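Local coordinates for cytolethal distending toxin protein C (Haemophilus ducreyi, PDB 1SR4) that serves as one of the two lectin-like subunits of the three-chain cytolethal distending toxin, a bacterial genotoxin, and probably takes part in carbohydrate binding, at residues C[100-108]-C[138-146]; C[56-65]-C[107-115]. One frame throughout, in Å; residues are numbered along the deposited sequence.

Contact 1 of 2, residues C[100-108]-C[138-146]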
loop_
_atom_site.group_PDB
_atom_site.type_symbol
_atom_site.label_atom_id
_atom_site.label_comp_id
_atom_site.label_asym_id
_atom_site.label_seq_id
_atom_site.Cartn_x
_atom_site.Cartn_y
_atom_site.Cartn_z
ATOM N N THR C 100 -7.778 10.910 -2.356
ATOM C CA THR C 100 -7.605 11.705 -3.576
ATOM C C THR C 100 -6.905 10.874 -4.650
ATOM O O THR C 100 -6.451 9.752 -4.381
ATOM C CB THR C 100 -6.715 12.938 -3.333
ATOM O OG1 THR C 100 -5.367 12.514 -3.114
ATOM C CG2 THR C 100 -7.197 13.728 -2.138
ATOM N N ASN C 101 -6.794 11.430 -5.857
ATOM C CA ASN C 101 -6.127 10.718 -6.942
ATOM C C ASN C 101 -4.609 10.718 -6.804
ATOM O O ASN C 101 -3.914 10.146 -7.659
ATOM C CB ASN C 101 -6.522 11.295 -8.323
ATOM C CG ASN C 101 -6.150 12.777 -8.505
ATOM O OD1 ASN C 101 -5.837 13.495 -7.548
ATOM N ND2 ASN C 101 -6.199 13.241 -9.759
ATOM N N THR C 102 -4.074 11.352 -5.761
ATOM C CA THR C 102 -2.616 11.349 -5.597
ATOM C C THR C 102 -2.111 10.541 -4.406
ATOM O O THR C 102 -0.905 10.279 -4.309
ATOM C CB THR C 102 -2.019 12.760 -5.421
ATOM O OG1 THR C 102 -2.348 13.259 -4.122
ATOM C CG2 THR C 102 -2.541 13.718 -6.497
ATOM N N GLY C 103 -3.007 10.150 -3.501
ATOM C CA GLY C 103 -2.561 9.420 -2.322
ATOM C C GLY C 103 -2.504 10.361 -1.123
ATOM O O GLY C 103 -2.302 9.935 0.012
ATOM N N ALA C 104 -2.623 11.658 -1.387
ATOM C CA ALA C 104 -2.673 12.635 -0.313
ATOM C C ALA C 104 -4.116 12.544 0.185
ATOM O O ALA C 104 -4.982 11.999 -0.514
ATOM C CB ALA C 104 -2.418 14.024 -0.854
ATOM N N PHE C 105 -4.370 13.093 1.369
ATOM C CA PHE C 105 -5.710 13.102 1.933
ATOM C C PHE C 105 -6.124 14.506 2.300
ATOM O O PHE C 105 -5.278 15.360 2.620
ATOM C CB PHE C 105 -5.781 12.260 3.220
ATOM C CG PHE C 105 -5.619 10.799 2.978
ATOM C CD1 PHE C 105 -6.727 10.013 2.655
ATOM C CD2 PHE C 105 -4.352 10.226 2.967
ATOM C CE1 PHE C 105 -6.573 8.663 2.313
ATOM C CE2 PHE C 105 -4.194 8.871 2.624
ATOM C CZ PHE C 105 -5.307 8.100 2.298
ATOM N N LEU C 106 -7.431 14.731 2.222
ATOM C CA LEU C 106 -8.020 15.975 2.682
ATOM C C LEU C 106 -8.521 15.476 4.037
ATOM O O LEU C 106 -8.817 14.287 4.187
ATOM C CB LEU C 106 -9.219 16.393 1.828
ATOM C CG LEU C 106 -8.995 17.493 0.795
ATOM C CD1 LEU C 106 -8.106 16.949 -0.296
ATOM C CD2 LEU C 106 -10.340 17.970 0.212
ATOM N N ILE C 107 -8.603 16.344 5.033
ATOM C CA ILE C 107 -9.106 15.902 6.327
ATOM C C ILE C 107 -10.167 16.868 6.824
ATOM O O ILE C 107 -9.907 18.069 6.944
ATOM C CB ILE C 107 -7.997 15.824 7.400
ATOM C CG1 ILE C 107 -6.883 14.875 6.943
ATOM C CG2 ILE C 107 -8.604 15.325 8.724
ATOM C CD1 ILE C 107 -5.709 14.772 7.924
ATOM N N LYS C 108 -11.365 16.355 7.093
ATOM C CA LYS C 108 -12.426 17.209 7.606
ATOM C C LYS C 108 -12.749 16.813 9.035
ATOM O O LYS C 108 -12.387 15.713 9.475
ATOM C CB LYS C 108 -13.695 17.073 6.743
ATOM C CG LYS C 108 -13.469 17.421 5.283
ATOM C CD LYS C 108 -14.729 17.941 4.618
ATOM C CE LYS C 108 -15.546 16.837 3.995
ATOM N NZ LYS C 108 -16.727 17.410 3.269
ATOM N N PHE C 138 -7.770 20.487 -5.207
ATOM C CA PHE C 138 -7.260 21.255 -4.083
ATOM C C PHE C 138 -5.743 21.462 -4.088
ATOM O O PHE C 138 -4.989 20.579 -4.495
ATOM C CB PHE C 138 -7.658 20.519 -2.791
ATOM C CG PHE C 138 -9.153 20.414 -2.585
ATOM C CD1 PHE C 138 -9.851 21.423 -1.920
ATOM C CD2 PHE C 138 -9.859 19.315 -3.059
ATOM C CE1 PHE C 138 -11.235 21.334 -1.726
ATOM C CE2 PHE C 138 -11.247 19.216 -2.871
ATOM C CZ PHE C 138 -11.933 20.222 -2.204
ATOM N N SER C 139 -5.311 22.634 -3.621
ATOM C CA SER C 139 -3.889 22.952 -3.526
ATOM C C SER C 139 -3.303 22.170 -2.336
ATOM O O SER C 139 -4.047 21.599 -1.530
ATOM C CB SER C 139 -3.699 24.441 -3.277
ATOM O OG SER C 139 -4.133 24.742 -1.968
ATOM N N LEU C 140 -1.979 22.165 -2.223
ATOM C CA LEU C 140 -1.292 21.464 -1.135
ATOM C C LEU C 140 -1.695 21.938 0.260
ATOM O O LEU C 140 -1.549 21.206 1.233
ATOM C CB LEU C 140 0.231 21.603 -1.299
ATOM C CG LEU C 140 0.819 20.980 -2.573
ATOM C CD1 LEU C 140 2.258 21.472 -2.800
ATOM C CD2 LEU C 140 0.805 19.452 -2.431
ATOM N N ALA C 141 -2.202 23.156 0.369
ATOM C CA ALA C 141 -2.606 23.675 1.680
ATOM C C ALA C 141 -3.691 22.808 2.327
ATOM O O ALA C 141 -3.814 22.766 3.548
ATOM C CB ALA C 141 -3.093 25.144 1.542
ATOM N N TYR C 142 -4.455 22.100 1.495
ATOM C CA TYR C 142 -5.542 21.230 1.950
ATOM C C TYR C 142 -5.134 19.778 2.052
ATOM O O TYR C 142 -5.923 18.955 2.497
ATOM C CB TYR C 142 -6.700 21.270 0.947
ATOM C CG TYR C 142 -7.426 22.575 0.882
ATOM C CD1 TYR C 142 -8.655 22.731 1.507
ATOM C CD2 TYR C 142 -6.864 23.663 0.232
ATOM C CE1 TYR C 142 -9.319 23.954 1.495
ATOM C CE2 TYR C 142 -7.511 24.890 0.207
ATOM C CZ TYR C 142 -8.737 25.026 0.842
ATOM O OH TYR C 142 -9.380 26.234 0.820
ATOM N N GLN C 143 -3.913 19.473 1.620
ATOM C CA GLN C 143 -3.422 18.105 1.558
ATOM C C GLN C 143 -2.548 17.644 2.696
ATOM O O GLN C 143 -1.678 18.370 3.157
ATOM C CB GLN C 143 -2.664 17.915 0.252
ATOM C CG GLN C 143 -3.473 18.254 -1.010
ATOM C CD GLN C 143 -2.656 17.989 -2.251
ATOM O OE1 GLN C 143 -1.890 17.022 -2.297
ATOM N NE2 GLN C 143 -2.819 18.826 -3.273
ATOM N N TRP C 144 -2.765 16.398 3.096
ATOM C CA TRP C 144 -2.045 15.782 4.193
ATOM C C TRP C 144 -1.444 14.429 3.834
ATOM O O TRP C 144 -2.040 13.645 3.091
ATOM C CB TRP C 144 -3.012 15.615 5.364
ATOM C CG TRP C 144 -3.498 16.952 5.816
ATOM C CD1 TRP C 144 -4.549 17.666 5.313
ATOM C CD2 TRP C 144 -2.835 17.808 6.742
ATOM N NE1 TRP C 144 -4.569 18.930 5.867
ATOM C CE2 TRP C 144 -3.526 19.042 6.746
ATOM C CE3 TRP C 144 -1.713 17.654 7.567
ATOM C CZ2 TRP C 144 -3.129 20.124 7.547
ATOM C CZ3 TRP C 144 -1.314 18.726 8.360
ATOM C CH2 TRP C 144 -2.021 19.945 8.343
ATOM N N GLY C 145 -0.266 14.152 4.374
ATOM C CA GLY C 145 0.350 12.861 4.131
ATOM C C GLY C 145 0.240 12.036 5.402
ATOM O O GLY C 145 0.567 12.528 6.481
ATOM N N ILE C 146 -0.277 10.815 5.294
ATOM C CA ILE C 146 -0.379 9.911 6.444
ATOM C C ILE C 146 0.855 9.057 6.180
ATOM O O ILE C 146 0.817 8.125 5.382
ATOM C CB ILE C 146 -1.670 9.051 6.385
ATOM C CG1 ILE C 146 -2.908 9.909 6.695
ATOM C CG2 ILE C 146 -1.640 7.969 7.478
ATOM C CD1 ILE C 146 -3.059 11.108 5.822
HETATM O O HOH W 1 -0.554 15.229 -3.745
HETATM O O HOH W 2 -0.393 10.038 2.211
HETATM O O HOH W 3 -7.962 19.064 4.306
#
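Leu106 drives its CD2 methyl onto one face of the Phe138 ring, 3.5 Å from the centroid and 15° off the normal, a CH-pi contact close to the ring centre. CB of Leu106 points away from 138-146, but CG, roughly anti to the carbonyl carbon yet twisted well off a staggered position (chi1 -102°), carries CD2 back to the ring. Trp144 and Phe105 form a single antiparallel hydrogen-bonded bridge: Phe105 N donates to Trp144 O (2.9 Å) and Trp144 N to Phe105 O (2.8 Å). Ile146 CD1 approaches Phe105 CD2 to 3.3 Å, whereas Ile107 CD1 rests 3.8 Å from Trp144 CG, each pair crossing at about a right angle. Water links Thr102 OG1 to Gln143 OE1, while Gln143 NE2 is held by Phe138 O and by Leu200 O of the CdtA chain. The strand axes, at 101°, are far from antiparallel, consistent with a local bridge. Strands 105-109 and 144-147 are the two edges of the antiparallel sheet, and the bridge joins them, consistent with closure of the six-stranded beta-trefoil barrel; Ile107 and Ile146 both pack on Leu22 of strand 19-24, and Trp144 NE1 donates a hydrogen bond to Ile116 O of strand 115-117.

Contact 2 of 2, residues C[56-65]-C[107-115]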
loop_
_atom_site.group_PDB
_atom_site.type_symbol
_atom_site.label_atom_id
_atom_site.label_comp_id
_atom_site.label_asym_id
_atom_site.label_seq_id
_atom_site.Cartn_x
_atom_site.Cartn_y
_atom_site.Cartn_z
ATOM N N TYR C 56 -22.211 10.978 13.099
ATOM C CA TYR C 56 -21.706 11.958 12.138
ATOM C C TYR C 56 -21.878 11.510 10.688
ATOM O O TYR C 56 -21.115 11.928 9.809
ATOM C CB TYR C 56 -20.213 12.235 12.402
ATOM C CG TYR C 56 -19.882 12.609 13.836
ATOM C CD1 TYR C 56 -20.343 13.797 14.393
ATOM C CD2 TYR C 56 -19.133 11.757 14.641
ATOM C CE1 TYR C 56 -20.074 14.132 15.728
ATOM C CE2 TYR C 56 -18.856 12.080 15.981
ATOM C CZ TYR C 56 -19.332 13.264 16.518
ATOM O OH TYR C 56 -19.104 13.562 17.848
ATOM N N GLU C 57 -22.875 10.682 10.414
ATOM C CA GLU C 57 -23.036 10.215 9.046
ATOM C C GLU C 57 -23.532 11.249 8.040
ATOM O O GLU C 57 -23.212 11.152 6.859
ATOM C CB GLU C 57 -23.951 8.990 8.993
ATOM C CG GLU C 57 -23.345 7.781 9.675
ATOM C CD GLU C 57 -21.998 7.383 9.074
ATOM O OE1 GLU C 57 -21.989 6.964 7.901
ATOM O OE2 GLU C 57 -20.954 7.493 9.771
ATOM N N LYS C 58 -24.276 12.253 8.491
ATOM C CA LYS C 58 -24.807 13.222 7.543
ATOM C C LYS C 58 -23.760 13.989 6.739
ATOM O O LYS C 58 -23.956 14.233 5.555
ATOM C CB LYS C 58 -25.763 14.197 8.242
ATOM C CG LYS C 58 -25.126 15.403 8.913
ATOM C CD LYS C 58 -26.153 16.538 9.032
ATOM C CE LYS C 58 -25.540 17.831 9.573
ATOM N NZ LYS C 58 -25.059 17.699 10.979
ATOM N N LEU C 59 -22.640 14.345 7.362
ATOM C CA LEU C 59 -21.593 15.079 6.657
ATOM C C LEU C 59 -20.345 14.247 6.357
ATOM O O LEU C 59 -19.299 14.800 6.015
ATOM C CB LEU C 59 -21.200 16.318 7.473
ATOM C CG LEU C 59 -22.374 17.257 7.799
ATOM C CD1 LEU C 59 -21.902 18.419 8.665
ATOM C CD2 LEU C 59 -22.985 17.773 6.498
ATOM N N ARG C 60 -20.452 12.923 6.467
ATOM C CA ARG C 60 -19.287 12.067 6.233
ATOM C C ARG C 60 -18.757 12.184 4.807
ATOM O O ARG C 60 -17.579 11.960 4.556
ATOM C CB ARG C 60 -19.592 10.606 6.587
ATOM C CG ARG C 60 -18.380 9.666 6.464
ATOM C CD ARG C 60 -18.628 8.366 7.213
ATOM N NE ARG C 60 -19.726 7.585 6.643
ATOM C CZ ARG C 60 -19.638 6.920 5.498
ATOM N NH1 ARG C 60 -18.501 6.952 4.805
ATOM N NH2 ARG C 60 -20.669 6.200 5.057
ATOM N N ASP C 61 -19.632 12.507 3.868
ATOM C CA ASP C 61 -19.183 12.738 2.501
ATOM C C ASP C 61 -18.351 11.564 1.974
ATOM O O ASP C 61 -17.369 11.757 1.248
ATOM C CB ASP C 61 -18.368 14.045 2.510
ATOM C CG ASP C 61 -18.156 14.648 1.121
ATOM O OD1 ASP C 61 -18.899 14.301 0.186
ATOM O OD2 ASP C 61 -17.247 15.501 0.976
ATOM N N GLY C 62 -18.744 10.349 2.346
ATOM C CA GLY C 62 -18.034 9.169 1.881
ATOM C C GLY C 62 -16.601 8.961 2.360
ATOM O O GLY C 62 -15.902 8.100 1.834
ATOM N N GLY C 63 -16.152 9.728 3.350
ATOM C CA GLY C 63 -14.800 9.540 3.855
ATOM C C GLY C 63 -14.773 8.514 4.982
ATOM O O GLY C 63 -15.779 7.836 5.229
ATOM N N THR C 64 -13.633 8.401 5.660
ATOM C CA THR C 64 -13.474 7.449 6.762
ATOM C C THR C 64 -13.264 8.193 8.077
ATOM O O THR C 64 -12.321 8.967 8.214
ATOM C CB THR C 64 -12.250 6.537 6.531
ATOM O OG1 THR C 64 -12.424 5.815 5.306
ATOM C CG2 THR C 64 -12.069 5.566 7.708
ATOM N N LEU C 65 -14.127 7.944 9.051
ATOM C CA LEU C 65 -14.018 8.631 10.334
ATOM C C LEU C 65 -12.911 8.027 11.184
ATOM O O LEU C 65 -12.829 6.809 11.337
ATOM C CB LEU C 65 -15.369 8.585 11.072
ATOM C CG LEU C 65 -16.531 9.202 10.276
ATOM C CD1 LEU C 65 -17.773 9.251 11.158
ATOM C CD2 LEU C 65 -16.178 10.615 9.801
ATOM N N ILE C 107 -8.603 16.344 5.033
ATOM C CA ILE C 107 -9.106 15.902 6.327
ATOM C C ILE C 107 -10.167 16.868 6.824
ATOM O O ILE C 107 -9.907 18.069 6.944
ATOM C CB ILE C 107 -7.997 15.824 7.400
ATOM C CG1 ILE C 107 -6.883 14.875 6.943
ATOM C CG2 ILE C 107 -8.604 15.325 8.724
ATOM C CD1 ILE C 107 -5.709 14.772 7.924
ATOM N N LYS C 108 -11.365 16.355 7.093
ATOM C CA LYS C 108 -12.426 17.209 7.606
ATOM C C LYS C 108 -12.749 16.813 9.035
ATOM O O LYS C 108 -12.387 15.713 9.475
ATOM C CB LYS C 108 -13.695 17.073 6.743
ATOM C CG LYS C 108 -13.469 17.421 5.283
ATOM C CD LYS C 108 -14.729 17.941 4.618
ATOM C CE LYS C 108 -15.546 16.837 3.995
ATOM N NZ LYS C 108 -16.727 17.410 3.269
ATOM N N ASP C 109 -13.395 17.718 9.774
ATOM C CA ASP C 109 -13.823 17.381 11.125
ATOM C C ASP C 109 -15.196 16.728 10.899
ATOM O O ASP C 109 -15.917 17.073 9.950
ATOM C CB ASP C 109 -13.921 18.629 12.024
ATOM C CG ASP C 109 -15.015 19.591 11.592
ATOM O OD1 ASP C 109 -14.971 20.084 10.440
ATOM O OD2 ASP C 109 -15.922 19.855 12.416
ATOM N N ALA C 110 -15.539 15.758 11.736
ATOM C CA ALA C 110 -16.797 15.050 11.587
ATOM C C ALA C 110 -18.009 15.889 11.933
ATOM O O ALA C 110 -19.057 15.743 11.315
ATOM C CB ALA C 110 -16.789 13.778 12.441
ATOM N N LEU C 111 -17.869 16.764 12.918
ATOM C CA LEU C 111 -18.993 17.582 13.359
ATOM C C LEU C 111 -19.475 18.653 12.379
ATOM O O LEU C 111 -20.667 18.723 12.082
ATOM C CB LEU C 111 -18.670 18.263 14.692
ATOM C CG LEU C 111 -19.825 19.114 15.246
ATOM C CD1 LEU C 111 -20.921 18.189 15.783
ATOM C CD2 LEU C 111 -19.337 20.010 16.350
ATOM N N LEU C 112 -18.551 19.466 11.867
ATOM C CA LEU C 112 -18.909 20.573 10.982
ATOM C C LEU C 112 -18.699 20.354 9.496
ATOM O O LEU C 112 -19.259 21.094 8.671
ATOM C CB LEU C 112 -18.126 21.824 11.393
ATOM C CG LEU C 112 -18.293 22.302 12.840
ATOM C CD1 LEU C 112 -17.243 23.367 13.154
ATOM C CD2 LEU C 112 -19.691 22.851 13.043
ATOM N N GLY C 113 -17.884 19.361 9.145
ATOM C CA GLY C 113 -17.620 19.124 7.743
ATOM C C GLY C 113 -16.670 20.172 7.178
ATOM O O GLY C 113 -16.656 20.406 5.972
ATOM N N PHE C 114 -15.892 20.818 8.046
ATOM C CA PHE C 114 -14.909 21.821 7.620
ATOM C C PHE C 114 -13.615 21.066 7.276
ATOM O O PHE C 114 -13.446 19.919 7.688
ATOM C CB PHE C 114 -14.591 22.808 8.747
ATOM C CG PHE C 114 -15.651 23.858 8.988
ATOM C CD1 PHE C 114 -16.894 23.790 8.382
ATOM C CD2 PHE C 114 -15.397 24.908 9.867
ATOM C CE1 PHE C 114 -17.874 24.744 8.650
ATOM C CE2 PHE C 114 -16.370 25.867 10.143
ATOM C CZ PHE C 114 -17.610 25.781 9.531
ATOM N N CYS C 115 -12.701 21.719 6.556
ATOM C CA CYS C 115 -11.429 21.104 6.154
ATOM C C CYS C 115 -10.243 21.631 6.964
ATOM O O CYS C 115 -10.175 22.812 7.281
ATOM C CB CYS C 115 -11.132 21.399 4.675
ATOM S SG CYS C 115 -12.180 20.621 3.404
HETATM O O HOH W 4 -22.068 16.556 11.988
HETATM O O HOH W 5 -17.008 15.492 7.809
HETATM O O HOH W 6 -19.043 17.022 4.729
#
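Tyr56 and Leu59 bring the backbone of 56-65 alongside the bend at 110-113, with CA atoms 5.8 Å apart for both Tyr56-Ala110 and Leu59-Gly113, while a type I turn (Glu57 to Arg60) and a type I' turn (Arg60 to Gly63) fold the first segment. Ala110 is the residue most covered: its CB lies over one face of the Tyr56 ring, 4.0 Å from the centroid and 28° off the normal, which meets the geometry of a CH-pi contact. Displacement toward the ring's root shows in the 3.6 Å between Ala110 CB and Tyr56 CG. Farther along the ring, Leu111 CD1 meets Tyr56 CE1, and the phenol OH is hydrogen-bonded to Asp91 and Thr90. Leu59 sends CD1 against the backbone, 3.6 Å from Leu111 O; beside this methyl sits Gly113, at a positive phi that favours glycine.

The family is assigned to the ricin-type beta-trefoil, and here two loops of that fold pack together where strand 105-109 ends and strand 64-69 begins. The loop after 105-109 is braced from within by Asp109: OD2 accepts from Leu112 N, an Asx motif, and OD1 accepts from Phe114 N.

On the polar side of the contact, Lys108 NZ meets Asp61 OD2 at 3.0 Å in a salt bridge, coming from the anti side and 32° out of the carboxylate plane. A bend at chi3 (-90°) turns the lysine chain to this oxygen. Asp61 has further partners in Ser132 OG and Val133 N, which should help hold the carboxylate in place. Two waters meet at Leu59 O: one also donates to Asp109 O, the other accepts from Lys108 NZ. Asp61 O in turn receives a hydrogen bond from Asn206 ND2 of the CdtA chain.

In the fold
Contacts 1 and 2 have centres about 14 Å apart and share strand 105-109: the segments overlap at Ile107, which packs in contact 1, and Lys108, which pairs in contact 2. They alternate along the chain: 56-65, 100-108, 107-115, 138-146. Contact 1 lies by the start of the shared strand and joins the edge strands of the sheet; contact 2, at and beyond its end, ties together two loops at the end of the same sheet, consistent with the beta-trefoil. Cys115 CB touches Tyr142 CD1 at 4.2 Å, a direct link between the two, and Cys115 is also disulfide-bonded to Cys129. Both include residues facing the CdtA and CdtB chains, placing them at the toxin's subunit interfaces.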